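Local coordinates for PROBABLE CHAIN-FATTY-ACID-CoA LIGASE FADD13 (Mycobacterium tuberculosis, PDB 3T5B), which belongs to the AMP-binding enzyme family of the ANL clan, with an alpha/beta fold built round several beta-sheets, at residues A[1-6]-A[151-156]; A[56-61]-A[82-87]; A[70-75]-A[213-218]; A[170-175]-A[360-365]. All coordinates share one frame; numbering follows the deposited sequence.

Contact 1. Residues A[1-6]-A[151-156]; sequences MKNIGW and VECGGD
The indole of Trp-6 rests with one face near the carbonyl O of Cys-153, which lies 3.8 Å above the ring plane and toward its rim. Asn-3 CB covers the same face, while Val-151 O comes to the edge near CZ2. In the ring plane sits a water that accepts from Trp-6 NE1 (2.6 Å) and donates to Val-151 O, bridging indole and loop. Cys-153 O is also claimed by the amide of Asn-3: ND2 donates at 2.7 Å, keeping the acceptor close to the amide plane although the donor stands well above the carbonyl plane. The other end of the amide is an N-cap: Asn-3 precedes helix 4-14, and with CG anti to the backbone N (chi1 -177°) its OD1 turns back to accept from Trp-6 N at 3.2 Å and, weakly, from Gly-5 N. One amide thus caps the first helix with its oxygen and ties the loop leading into strand 158-163 with its nitrogen. A nearly linear backbone bond, Gly-155 N to Lys-2 O (2.8 Å, 175°), closes the other end. Gly-154 bears no side chain, so its CA lies against Lys-2 O, and Met-1 CG presses on Gly-155 N at 3.2 Å.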
loop_
_atom_site.group_PDB
_atom_site.type_symbol
_atom_site.label_atom_id
_atom_site.label_comp_id
_atom_site.label_asym_id
_atom_site.label_seq_id
_atom_site.Cartn_x
_atom_site.Cartn_y
_atom_site.Cartn_z
ATOM N N MET A 1 -7.900 13.443 16.594
ATOM C CA MET A 1 -7.494 13.390 15.167
ATOM C C MET A 1 -6.293 12.459 15.051
ATOM O O MET A 1 -5.375 12.521 15.865
ATOM C CB MET A 1 -7.131 14.804 14.715
ATOM C CG MET A 1 -6.685 14.967 13.285
ATOM S SD MET A 1 -6.324 16.713 12.978
ATOM C CE MET A 1 -4.732 16.852 13.771
ATOM N N LYS A 2 -6.314 11.584 14.052
ATOM C CA LYS A 2 -5.213 10.651 13.832
ATOM C C LYS A 2 -4.251 11.233 12.794
ATOM O O LYS A 2 -4.656 11.986 11.911
ATOM C CB LYS A 2 -5.741 9.295 13.336
ATOM C CG LYS A 2 -6.592 8.516 14.336
ATOM C CD LYS A 2 -5.866 8.306 15.674
ATOM C CE LYS A 2 -6.656 7.390 16.620
ATOM N NZ LYS A 2 -8.066 7.853 16.856
ATOM N N ASN A 3 -2.974 10.901 12.908
ATOM C CA ASN A 3 -1.989 11.388 11.952
ATOM C C ASN A 3 -0.996 10.266 11.712
ATOM O O ASN A 3 -0.366 9.765 12.646
ATOM C CB ASN A 3 -1.261 12.624 12.494
ATOM C CG ASN A 3 -0.267 13.204 11.495
ATOM O OD1 ASN A 3 0.604 12.496 10.981
ATOM N ND2 ASN A 3 -0.388 14.501 11.224
ATOM N N ILE A 4 -0.862 9.871 10.454
ATOM C CA ILE A 4 0.047 8.796 10.105
ATOM C C ILE A 4 1.483 9.138 10.510
ATOM O O ILE A 4 2.215 8.276 10.993
ATOM C CB ILE A 4 -0.072 8.472 8.593
ATOM C CG1 ILE A 4 -1.472 7.910 8.310
ATOM C CG2 ILE A 4 0.972 7.479 8.164
ATOM C CD1 ILE A 4 -1.858 6.709 9.178
ATOM N N GLY A 5 1.877 10.396 10.342
ATOM C CA GLY A 5 3.222 10.799 10.723
ATOM C C GLY A 5 3.488 10.644 12.217
ATOM O O GLY A 5 4.500 10.058 12.615
ATOM N N TRP A 6 2.581 11.161 13.043
ATOM C CA TRP A 6 2.725 11.077 14.498
ATOM C C TRP A 6 2.730 9.634 14.990
ATOM O O TRP A 6 3.294 9.326 16.038
ATOM C CB TRP A 6 1.591 11.825 15.209
ATOM C CG TRP A 6 1.462 13.274 14.850
ATOM C CD1 TRP A 6 2.361 14.043 14.165
ATOM C CD2 TRP A 6 0.358 14.130 15.159
ATOM N NE1 TRP A 6 1.882 15.324 14.028
ATOM C CE2 TRP A 6 0.655 15.404 14.629
ATOM C CE3 TRP A 6 -0.855 13.943 15.834
ATOM C CZ2 TRP A 6 -0.220 16.487 14.750
ATOM C CZ3 TRP A 6 -1.728 15.023 15.955
ATOM C CH2 TRP A 6 -1.403 16.277 15.414
ATOM N N VAL A 151 3.215 20.556 13.143
ATOM C CA VAL A 151 2.137 20.966 12.251
ATOM C C VAL A 151 0.825 20.302 12.644
ATOM O O VAL A 151 0.724 19.083 12.661
ATOM C CB VAL A 151 2.470 20.609 10.773
ATOM C CG1 VAL A 151 1.424 21.201 9.829
ATOM C CG2 VAL A 151 3.857 21.126 10.421
ATOM N N GLU A 152 -0.171 21.118 12.971
ATOM C CA GLU A 152 -1.491 20.628 13.368
ATOM C C GLU A 152 -2.223 20.152 12.110
ATOM O O GLU A 152 -2.804 20.959 11.380
ATOM C CB GLU A 152 -2.265 21.766 14.040
ATOM C CG GLU A 152 -3.562 21.365 14.732
ATOM C CD GLU A 152 -4.616 20.833 13.773
ATOM O OE1 GLU A 152 -4.894 21.491 12.741
ATOM O OE2 GLU A 152 -5.175 19.753 14.063
ATOM N N CYS A 153 -2.192 18.847 11.855
ATOM C CA CYS A 153 -2.827 18.292 10.662
ATOM C C CYS A 153 -3.096 16.791 10.811
ATOM O O CYS A 153 -2.523 16.124 11.671
ATOM C CB CYS A 153 -1.919 18.519 9.450
ATOM S SG CYS A 153 -0.361 17.619 9.590
ATOM N N GLY A 154 -3.951 16.262 9.950
ATOM C CA GLY A 154 -4.279 14.851 10.018
ATOM C C GLY A 154 -5.769 14.667 9.819
ATOM O O GLY A 154 -6.405 15.467 9.127
ATOM N N GLY A 155 -6.328 13.624 10.424
ATOM C CA GLY A 155 -7.745 13.366 10.282
ATOM C C GLY A 155 -8.172 13.270 8.826
ATOM O O GLY A 155 -7.705 12.409 8.082
ATOM N N ASP A 156 -9.052 14.174 8.419
ATOM C CA ASP A 156 -9.571 14.195 7.055
ATOM C C ASP A 156 -8.668 14.898 6.031
ATOM O O ASP A 156 -9.011 14.970 4.849
ATOM C CB ASP A 156 -10.959 14.839 7.044
ATOM C CG ASP A 156 -11.809 14.367 5.884
ATOM O OD1 ASP A 156 -12.176 15.203 5.027
ATOM O OD2 ASP A 156 -12.112 13.152 5.826
HETATM O O HOH W 1 2.989 17.085 12.546
#

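Contact 2. Residues A[56-61]-A[82-87]; sequences RVALLM and VPINTR
Leu-59 is bonded to the adjacent segment through both of its backbone polar atoms: its N donates to Val-82 O at 3.1 Å and its O accepts from Ile-84 N at 2.9 Å. One step earlier, Val-82 N donates to Val-57 O. Beyond the last of these bonds a water continues the ladder, accepting from Met-61 N (3.1 Å) and lying within bonding range of Leu-59 O and Ile-84 O, though it has too few protons for every acceptor around it. Side chains add a second layer. Leu-60 CD2 and Thr-86 CG2 lie 3.6 Å apart, their side chains running alongside each other in opposite senses; a chi1 of 53° puts the methyl of Thr-86 anti to its carbonyl carbon, where it meets Leu-60. The pairing is the parallel register of a beta-alpha-beta unit, in which helix 65-77 carries the chain from strand 56-60 to an outermost strand of the sheet, 80-83. That helix covers the face bearing Leu-59 and Pro-83 with Phe-67, whereas Ile-96 and Leu-97 of helix 90-100 pack against the face of Val-82 and Ala-58. At the start, Val-82 CG2 touches Arg-56 CG (3.8 Å), whose chain then bends away to bond Ser-100 and Gly-54. At the far end, Asn-85 OD1 accepts from Arg-87 N at 2.7 Å, an Asx turn.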
loop_
_atom_site.group_PDB
_atom_site.type_symbol
_atom_site.label_atom_id
_atom_site.label_comp_id
_atom_site.label_asym_id
_atom_site.label_seq_id
_atom_site.Cartn_x
_atom_site.Cartn_y
_atom_site.Cartn_z
ATOM N N ARG A 56 1.226 18.597 -3.108
ATOM C CA ARG A 56 1.520 17.240 -3.541
ATOM C C ARG A 56 2.980 17.081 -3.937
ATOM O O ARG A 56 3.558 17.953 -4.593
ATOM C CB ARG A 56 0.631 16.836 -4.729
ATOM C CG ARG A 56 -0.799 16.425 -4.361
ATOM C CD ARG A 56 -1.637 17.629 -3.992
ATOM N NE ARG A 56 -1.877 18.484 -5.148
ATOM C CZ ARG A 56 -2.280 19.750 -5.071
ATOM N NH1 ARG A 56 -2.485 20.309 -3.883
ATOM N NH2 ARG A 56 -2.478 20.457 -6.180
ATOM N N VAL A 57 3.557 15.959 -3.512
ATOM C CA VAL A 57 4.938 15.586 -3.799
ATOM C C VAL A 57 4.864 14.230 -4.480
ATOM O O VAL A 57 4.334 13.288 -3.909
ATOM C CB VAL A 57 5.757 15.397 -2.515
ATOM C CG1 VAL A 57 7.135 14.861 -2.861
ATOM C CG2 VAL A 57 5.875 16.708 -1.771
ATOM N N ALA A 58 5.390 14.119 -5.691
ATOM C CA ALA A 58 5.348 12.850 -6.404
ATOM C C ALA A 58 6.574 11.986 -6.109
ATOM O O ALA A 58 7.678 12.502 -5.991
ATOM C CB ALA A 58 5.230 13.106 -7.902
ATOM N N LEU A 59 6.369 10.677 -5.982
ATOM C CA LEU A 59 7.457 9.734 -5.723
ATOM C C LEU A 59 7.523 8.687 -6.848
ATOM O O LEU A 59 6.612 7.876 -7.015
ATOM C CB LEU A 59 7.254 9.040 -4.369
ATOM C CG LEU A 59 6.996 9.968 -3.179
ATOM C CD1 LEU A 59 6.795 9.157 -1.907
ATOM C CD2 LEU A 59 8.163 10.931 -3.021
ATOM N N LEU A 60 8.608 8.727 -7.620
ATOM C CA LEU A 60 8.839 7.813 -8.743
ATOM C C LEU A 60 10.160 7.120 -8.431
ATOM O O LEU A 60 11.221 7.574 -8.869
ATOM C CB LEU A 60 8.989 8.610 -10.045
ATOM C CG LEU A 60 8.077 8.346 -11.242
ATOM C CD1 LEU A 60 8.478 9.278 -12.379
ATOM C CD2 LEU A 60 8.175 6.901 -11.682
ATOM N N MET A 61 10.109 6.023 -7.688
ATOM C CA MET A 61 11.345 5.367 -7.312
ATOM C C MET A 61 11.197 3.911 -6.904
ATOM O O MET A 61 10.081 3.415 -6.719
ATOM C CB MET A 61 11.965 6.140 -6.155
ATOM C CG MET A 61 11.099 6.122 -4.915
ATOM S SD MET A 61 11.713 7.233 -3.660
ATOM C CE MET A 61 10.896 8.711 -4.171
ATOM N N VAL A 82 2.166 11.370 -3.853
ATOM C CA VAL A 82 1.584 10.824 -5.071
ATOM C C VAL A 82 2.569 9.804 -5.644
ATOM O O VAL A 82 3.397 10.126 -6.499
ATOM C CB VAL A 82 1.335 11.936 -6.123
ATOM C CG1 VAL A 82 0.656 11.344 -7.356
ATOM C CG2 VAL A 82 0.494 13.059 -5.513
ATOM N N PRO A 83 2.508 8.563 -5.146
ATOM C CA PRO A 83 3.387 7.482 -5.601
ATOM C C PRO A 83 3.022 7.048 -7.006
ATOM O O PRO A 83 1.853 6.831 -7.306
ATOM C CB PRO A 83 3.151 6.384 -4.569
ATOM C CG PRO A 83 1.760 6.628 -4.129
ATOM C CD PRO A 83 1.693 8.124 -4.000
ATOM N N ILE A 84 4.020 6.918 -7.868
ATOM C CA ILE A 84 3.743 6.536 -9.243
ATOM C C ILE A 84 4.424 5.261 -9.710
ATOM O O ILE A 84 5.535 4.919 -9.281
ATOM C CB ILE A 84 4.111 7.676 -10.201
ATOM C CG1 ILE A 84 3.382 8.950 -9.774
ATOM C CG2 ILE A 84 3.714 7.318 -11.616
ATOM C CD1 ILE A 84 3.750 10.160 -10.568
ATOM N N ASN A 85 3.727 4.554 -10.588
ATOM C CA ASN A 85 4.232 3.322 -11.162
ATOM C C ASN A 85 5.497 3.689 -11.934
ATOM O O ASN A 85 5.496 4.626 -12.731
ATOM C CB ASN A 85 3.192 2.736 -12.118
ATOM C CG ASN A 85 3.480 1.292 -12.489
ATOM O OD1 ASN A 85 4.610 0.936 -12.830
ATOM N ND2 ASN A 85 2.447 0.452 -12.435
ATOM N N THR A 86 6.575 2.958 -11.691
ATOM C CA THR A 86 7.831 3.216 -12.371
ATOM C C THR A 86 7.909 2.438 -13.679
ATOM O O THR A 86 8.952 2.413 -14.334
ATOM C CB THR A 86 9.024 2.803 -11.490
ATOM O OG1 THR A 86 8.846 1.449 -11.054
ATOM C CG2 THR A 86 9.142 3.722 -10.284
ATOM N N ARG A 87 6.804 1.809 -14.060
ATOM C CA ARG A 87 6.777 1.012 -15.281
ATOM C C ARG A 87 6.096 1.720 -16.447
ATOM O O ARG A 87 6.271 1.329 -17.603
ATOM C CB ARG A 87 6.067 -0.320 -15.026
ATOM C CG ARG A 87 6.612 -1.113 -13.850
ATOM C CD ARG A 87 7.864 -1.894 -14.208
ATOM N NE ARG A 87 8.863 -1.067 -14.873
ATOM C CZ ARG A 87 10.103 -1.467 -15.136
ATOM N NH1 ARG A 87 10.493 -2.686 -14.785
ATOM N NH2 ARG A 87 10.948 -0.653 -15.756
HETATM O O HOH W 2 7.317 4.902 -7.113
#

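Contact 3. Residues A[70-75]-A[213-218]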
loop_
_atom_site.group_PDB
_atom_site.type_symbol
_atom_site.label_atom_id
_atom_site.label_comp_id
_atom_site.label_asym_id
_atom_site.label_seq_id
_atom_site.Cartn_x
_atom_site.Cartn_y
_atom_site.Cartn_z
ATOM N N LEU A 70 9.808 9.358 3.160
ATOM C CA LEU A 70 9.353 10.530 2.420
ATOM C C LEU A 70 7.853 10.750 2.627
ATOM O O LEU A 70 7.430 11.865 2.920
ATOM C CB LEU A 70 9.665 10.388 0.925
ATOM C CG LEU A 70 11.083 10.837 0.555
ATOM C CD1 LEU A 70 11.443 10.365 -0.852
ATOM C CD2 LEU A 70 11.177 12.360 0.689
ATOM N N PHE A 71 7.041 9.703 2.492
ATOM C CA PHE A 71 5.621 9.919 2.701
ATOM C C PHE A 71 5.334 10.093 4.194
ATOM O O PHE A 71 4.379 10.775 4.560
ATOM C CB PHE A 71 4.777 8.812 2.052
ATOM C CG PHE A 71 4.821 7.495 2.750
ATOM C CD1 PHE A 71 4.184 7.315 3.971
ATOM C CD2 PHE A 71 5.448 6.404 2.152
ATOM C CE1 PHE A 71 4.163 6.062 4.587
ATOM C CE2 PHE A 71 5.433 5.145 2.758
ATOM C CZ PHE A 71 4.789 4.975 3.978
ATOM N N TYR A 72 6.174 9.512 5.056
ATOM C CA TYR A 72 6.001 9.694 6.499
ATOM C C TYR A 72 6.289 11.157 6.842
ATOM O O TYR A 72 5.568 11.773 7.622
ATOM C CB TYR A 72 6.944 8.788 7.294
ATOM C CG TYR A 72 6.347 7.449 7.631
ATOM C CD1 TYR A 72 5.097 7.360 8.229
ATOM C CD2 TYR A 72 7.041 6.269 7.370
ATOM C CE1 TYR A 72 4.548 6.127 8.561
ATOM C CE2 TYR A 72 6.508 5.035 7.696
ATOM C CZ TYR A 72 5.258 4.969 8.289
ATOM O OH TYR A 72 4.716 3.746 8.588
ATOM N N GLY A 73 7.356 11.701 6.257
ATOM C CA GLY A 73 7.698 13.099 6.474
ATOM C C GLY A 73 6.602 13.982 5.886
ATOM O O GLY A 73 6.244 15.009 6.468
ATOM N N ALA A 74 6.069 13.586 4.728
ATOM C CA ALA A 74 4.983 14.326 4.075
ATOM C C ALA A 74 3.760 14.331 5.003
ATOM O O ALA A 74 3.087 15.351 5.167
ATOM C CB ALA A 74 4.620 13.665 2.735
ATOM N N ALA A 75 3.492 13.171 5.599
ATOM C CA ALA A 75 2.390 12.983 6.536
ATOM C C ALA A 75 2.490 13.951 7.710
ATOM O O ALA A 75 1.495 14.540 8.121
ATOM C CB ALA A 75 2.399 11.549 7.053
ATOM N N THR A 213 -0.247 0.439 2.675
ATOM C CA THR A 213 -0.916 0.211 3.950
ATOM C C THR A 213 -0.201 -0.866 4.764
ATOM O O THR A 213 -0.339 -0.920 5.979
ATOM C CB THR A 213 -2.396 -0.158 3.746
ATOM O OG1 THR A 213 -2.488 -1.402 3.054
ATOM C CG2 THR A 213 -3.092 0.909 2.922
ATOM N N THR A 214 0.573 -1.713 4.094
ATOM C CA THR A 214 1.331 -2.751 4.785
ATOM C C THR A 214 2.421 -2.059 5.610
ATOM O O THR A 214 2.642 -2.388 6.783
ATOM C CB THR A 214 1.998 -3.703 3.780
ATOM O OG1 THR A 214 0.990 -4.442 3.080
ATOM C CG2 THR A 214 2.938 -4.660 4.492
ATOM N N VAL A 215 3.096 -1.102 4.970
ATOM C CA VAL A 215 4.155 -0.323 5.597
ATOM C C VAL A 215 3.559 0.386 6.794
ATOM O O VAL A 215 4.116 0.367 7.902
ATOM C CB VAL A 215 4.712 0.767 4.636
ATOM C CG1 VAL A 215 5.646 1.712 5.389
ATOM C CG2 VAL A 215 5.444 0.116 3.472
ATOM N N ILE A 216 2.414 1.012 6.555
ATOM C CA ILE A 216 1.728 1.743 7.595
ATOM C C ILE A 216 1.350 0.856 8.769
ATOM O O ILE A 216 1.668 1.187 9.913
ATOM C CB ILE A 216 0.455 2.435 7.057
ATOM C CG1 ILE A 216 0.834 3.458 5.984
ATOM C CG2 ILE A 216 -0.288 3.137 8.190
ATOM C CD1 ILE A 216 1.803 4.496 6.456
ATOM N N PHE A 217 0.688 -0.270 8.515
ATOM C CA PHE A 217 0.296 -1.093 9.644
ATOM C C PHE A 217 1.471 -1.841 10.238
ATOM O O PHE A 217 1.378 -2.383 11.335
ATOM C CB PHE A 217 -0.906 -2.006 9.300
ATOM C CG PHE A 217 -0.560 -3.321 8.656
ATOM C CD1 PHE A 217 -0.007 -4.355 9.396
ATOM C CD2 PHE A 217 -0.890 -3.558 7.329
ATOM C CE1 PHE A 217 0.207 -5.611 8.830
ATOM C CE2 PHE A 217 -0.683 -4.811 6.748
ATOM C CZ PHE A 217 -0.134 -5.840 7.501
ATOM N N SER A 218 2.593 -1.841 9.527
ATOM C CA SER A 218 3.781 -2.479 10.067
ATOM C C SER A 218 4.227 -1.560 11.189
ATOM O O SER A 218 4.623 -2.008 12.257
ATOM C CB SER A 218 4.878 -2.577 9.014
ATOM O OG SER A 218 4.637 -3.664 8.146
HETATM O O HOH W 3 6.775 1.552 8.689
#
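Tyr-72 and Phe-71 reach from one helix to Val-215 and Ile-216 on another; the axes of the segments 70-75 and 213-218 pass 12.3 Å apart at a crossing angle of -69°. Helix 65-77 belongs to the beta-alpha-beta unit on the four-stranded parallel sheet, whereas helix 209-221 packs through Val-215 on strand 199-202 of the large mixed sheet; the contact therefore joins helices that pack on two different sheets of the AMP-binding fold. So wide a separation leaves long side chains to fill the interval. Tyr-72 CB leaves its helix without aiming at the partner, and a chi1 of -91°, off the usual staggered value, swings the ring across. Over the middle of one face stands Phe-71 CE1, 3.8 Å above the plane, making the two aromatics a single block. Further out, CE1 of Tyr-72 runs beside Ile-216 CD1 at 3.8 Å, and CE2 comes near Val-215 CG1. The same two aliphatic groups receive Phe-71: Ile-216 CD1 lies close to its CE1 (3.4 Å), and Val-215 CG1 meets CZ in the plane of the ring, at its edge. Around them Ile-4 and Leu-8 of helix 4-14 touch Tyr-72, and Phe-160 makes an edge-to-face pair with Phe-71. At the tip, Tyr-72 OH is 3.0 Å from a water that donates to the helical carbonyl Val-215 O, also at 3.0 Å.

Contact 4. Residues A[170-175]-A[360-365]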
loop_
_atom_site.group_PDB
_atom_site.type_symbol
_atom_site.label_atom_id
_atom_site.label_comp_id
_atom_site.label_asym_id
_atom_site.label_seq_id
_atom_site.Cartn_x
_atom_site.Cartn_y
_atom_site.Cartn_z
ATOM N N HIS A 170 -9.008 8.272 -19.008
ATOM C CA HIS A 170 -7.775 8.656 -18.337
ATOM C C HIS A 170 -7.739 8.062 -16.935
ATOM O O HIS A 170 -8.773 7.670 -16.388
ATOM C CB HIS A 170 -7.659 10.181 -18.252
ATOM C CG HIS A 170 -6.896 10.784 -19.387
ATOM N ND1 HIS A 170 -5.614 10.391 -19.708
ATOM C CD2 HIS A 170 -7.239 11.730 -20.294
ATOM C CE1 HIS A 170 -5.201 11.065 -20.766
ATOM N NE2 HIS A 170 -6.169 11.884 -21.141
ATOM N N PRO A 171 -6.538 7.971 -16.343
ATOM C CA PRO A 171 -6.393 7.423 -14.995
ATOM C C PRO A 171 -7.158 8.307 -14.022
ATOM O O PRO A 171 -7.321 9.502 -14.250
ATOM C CB PRO A 171 -4.884 7.475 -14.762
ATOM C CG PRO A 171 -4.333 7.297 -16.147
ATOM C CD PRO A 171 -5.217 8.224 -16.943
ATOM N N LYS A 172 -7.619 7.706 -12.937
ATOM C CA LYS A 172 -8.377 8.413 -11.913
ATOM C C LYS A 172 -7.523 8.443 -10.640
ATOM O O LYS A 172 -6.981 7.414 -10.239
ATOM C CB LYS A 172 -9.677 7.646 -11.646
ATOM C CG LYS A 172 -10.851 8.471 -11.163
ATOM C CD LYS A 172 -11.711 8.944 -12.322
ATOM C CE LYS A 172 -12.133 7.779 -13.192
ATOM N NZ LYS A 172 -12.490 6.596 -12.360
ATOM N N GLY A 173 -7.397 9.607 -10.010
ATOM C CA GLY A 173 -6.615 9.697 -8.785
ATOM C C GLY A 173 -7.443 9.461 -7.521
ATOM O O GLY A 173 -8.343 10.240 -7.219
ATOM N N VAL A 174 -7.153 8.385 -6.789
ATOM C CA VAL A 174 -7.874 8.064 -5.555
ATOM C C VAL A 174 -7.271 8.846 -4.390
ATOM O O VAL A 174 -6.103 8.640 -4.043
ATOM C CB VAL A 174 -7.766 6.556 -5.196
ATOM C CG1 VAL A 174 -8.634 6.251 -3.974
ATOM C CG2 VAL A 174 -8.186 5.692 -6.379
ATOM N N VAL A 175 -8.043 9.739 -3.777
ATOM C CA VAL A 175 -7.499 10.493 -2.654
ATOM C C VAL A 175 -7.794 9.796 -1.321
ATOM O O VAL A 175 -8.942 9.453 -1.024
ATOM C CB VAL A 175 -8.041 11.961 -2.602
ATOM C CG1 VAL A 175 -8.425 12.431 -4.005
ATOM C CG2 VAL A 175 -9.204 12.071 -1.648
ATOM N N LYS A 360 -11.834 9.559 0.012
ATOM C CA LYS A 360 -12.626 10.747 0.279
ATOM C C LYS A 360 -13.299 11.184 -1.028
ATOM O O LYS A 360 -14.459 11.607 -1.046
ATOM C CB LYS A 360 -11.731 11.877 0.779
ATOM C CG LYS A 360 -12.418 13.232 0.828
ATOM C CD LYS A 360 -11.418 14.387 0.851
ATOM C CE LYS A 360 -10.702 14.514 2.180
ATOM N NZ LYS A 360 -9.820 15.732 2.227
ATOM N N GLU A 361 -12.554 11.060 -2.119
ATOM C CA GLU A 361 -13.024 11.478 -3.434
ATOM C C GLU A 361 -12.000 11.096 -4.498
ATOM O O GLU A 361 -10.862 10.718 -4.191
ATOM C CB GLU A 361 -13.154 12.998 -3.458
ATOM C CG GLU A 361 -11.825 13.669 -3.115
ATOM C CD GLU A 361 -11.879 15.182 -3.130
ATOM O OE1 GLU A 361 -12.864 15.760 -2.620
ATOM O OE2 GLU A 361 -10.923 15.801 -3.637
ATOM N N TYR A 362 -12.411 11.192 -5.752
ATOM C CA TYR A 362 -11.489 10.946 -6.838
ATOM C C TYR A 362 -10.931 12.347 -7.068
ATOM O O TYR A 362 -11.689 13.316 -7.059
ATOM C CB TYR A 362 -12.229 10.456 -8.076
ATOM C CG TYR A 362 -12.605 9.001 -8.025
ATOM C CD1 TYR A 362 -11.624 8.013 -7.968
ATOM C CD2 TYR A 362 -13.938 8.604 -8.065
ATOM C CE1 TYR A 362 -11.958 6.665 -7.956
ATOM C CE2 TYR A 362 -14.284 7.257 -8.053
ATOM C CZ TYR A 362 -13.288 6.296 -7.998
ATOM O OH TYR A 362 -13.623 4.967 -7.972
ATOM N N TRP A 363 -9.620 12.461 -7.250
ATOM C CA TRP A 363 -8.998 13.761 -7.456
ATOM C C TRP A 363 -9.553 14.495 -8.669
ATOM O O TRP A 363 -9.425 14.044 -9.806
ATOM C CB TRP A 363 -7.478 13.614 -7.579
ATOM C CG TRP A 363 -6.748 14.922 -7.715
ATOM C CD1 TRP A 363 -6.202 15.450 -8.862
ATOM C CD2 TRP A 363 -6.500 15.881 -6.679
ATOM N NE1 TRP A 363 -5.634 16.676 -8.598
ATOM C CE2 TRP A 363 -5.799 16.966 -7.272
ATOM C CE3 TRP A 363 -6.799 15.931 -5.312
ATOM C CZ2 TRP A 363 -5.394 18.093 -6.535
ATOM C CZ3 TRP A 363 -6.396 17.052 -4.581
ATOM C CH2 TRP A 363 -5.699 18.119 -5.197
ATOM N N ASN A 364 -10.182 15.633 -8.399
ATOM C CA ASN A 364 -10.759 16.467 -9.433
ATOM C C ASN A 364 -11.593 15.694 -10.453
ATOM O O ASN A 364 -11.362 15.795 -11.652
ATOM C CB ASN A 364 -9.650 17.243 -10.141
ATOM C CG ASN A 364 -10.189 18.203 -11.181
ATOM O OD1 ASN A 364 -11.227 18.837 -10.978
ATOM N ND2 ASN A 364 -9.482 18.326 -12.296
ATOM N N ARG A 365 -12.552 14.911 -9.966
ATOM C CA ARG A 365 -13.456 14.146 -10.828
ATOM C C ARG A 365 -14.816 14.155 -10.125
ATOM O O ARG A 365 -15.317 13.106 -9.722
ATOM C CB ARG A 365 -12.980 12.701 -10.999
ATOM C CG ARG A 365 -11.586 12.542 -11.603
ATOM C CD ARG A 365 -11.496 13.184 -12.976
ATOM N NE ARG A 365 -10.119 13.527 -13.344
ATOM C CZ ARG A 365 -9.187 12.636 -13.656
ATOM N NH1 ARG A 365 -9.480 11.344 -13.650
ATOM N NH2 ARG A 365 -7.967 13.026 -13.980
HETATM O O HOH W 4 -7.747 12.446 -10.925
#
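Gly-173 O accepts from Trp-363 N in a bond of 2.6 Å, almost straight (172°) and lying in the carbonyl plane. This bond and that from Val-175 N to Glu-361 O (3.0 Å) lie on either side of the non-hydrogen-bonded antiparallel pair Val-174 and Tyr-362; Lys-360 N to Val-175 O extends the run, and the short strand 361-362 is so added to the edge of strand 173-177. Sequence places this edge at the close of the Ser/Thr/Gly-rich P-loop signature of AMP-binding enzymes, whose final Pro-Lys-Gly is Pro-171 to Gly-173. Each of the three is engaged here. Lys-172 lays CG against Tyr-362 CD1 (3.3 Å) and then curls, bent at three successive torsions, to hold NZ over the ring face, a cation-pi contact 4.5 Å from the centroid and 13° off the normal. The hydroxyl of that tyrosine bonds Glu-305. Arg-365 NH1 donates in its own guanidinium plane to Pro-171 O at 2.9 Å, while NH2 forms a salt bridge with Asp-99 of helix 90-100, so two of its nitrogens are held. Above its face sits a water that accepts from Gly-173 N and donates to Trp-363 O (2.6 Å). Val-175 CG1 meets the edge of the Trp-363 ring.

Contact 1 and contact 3 share a core: Ile-4 CG2 lies 3.5 Å from Ile-216 CD1, and Ala-75 CB packs on Gly-5 N at the same distance, so the capped first helix closes over the helix pair. Contact 3 in turn meets contact 2 through Leu-70 CD1, 3.7 Å from Met-61 CE, since helix 65-77 links the two strands of contact 2. Contact 4, carrying the end of the P-loop signature, has its centre about 15 Å from that of contact 2, where Arg-56 NH2 reaches Trp-363 CZ2. It also bonds contact 1, Lys-360 NZ lying 2.8 Å from Asp-156 O, yet stays about 10 Å at nearest atoms from contact 3.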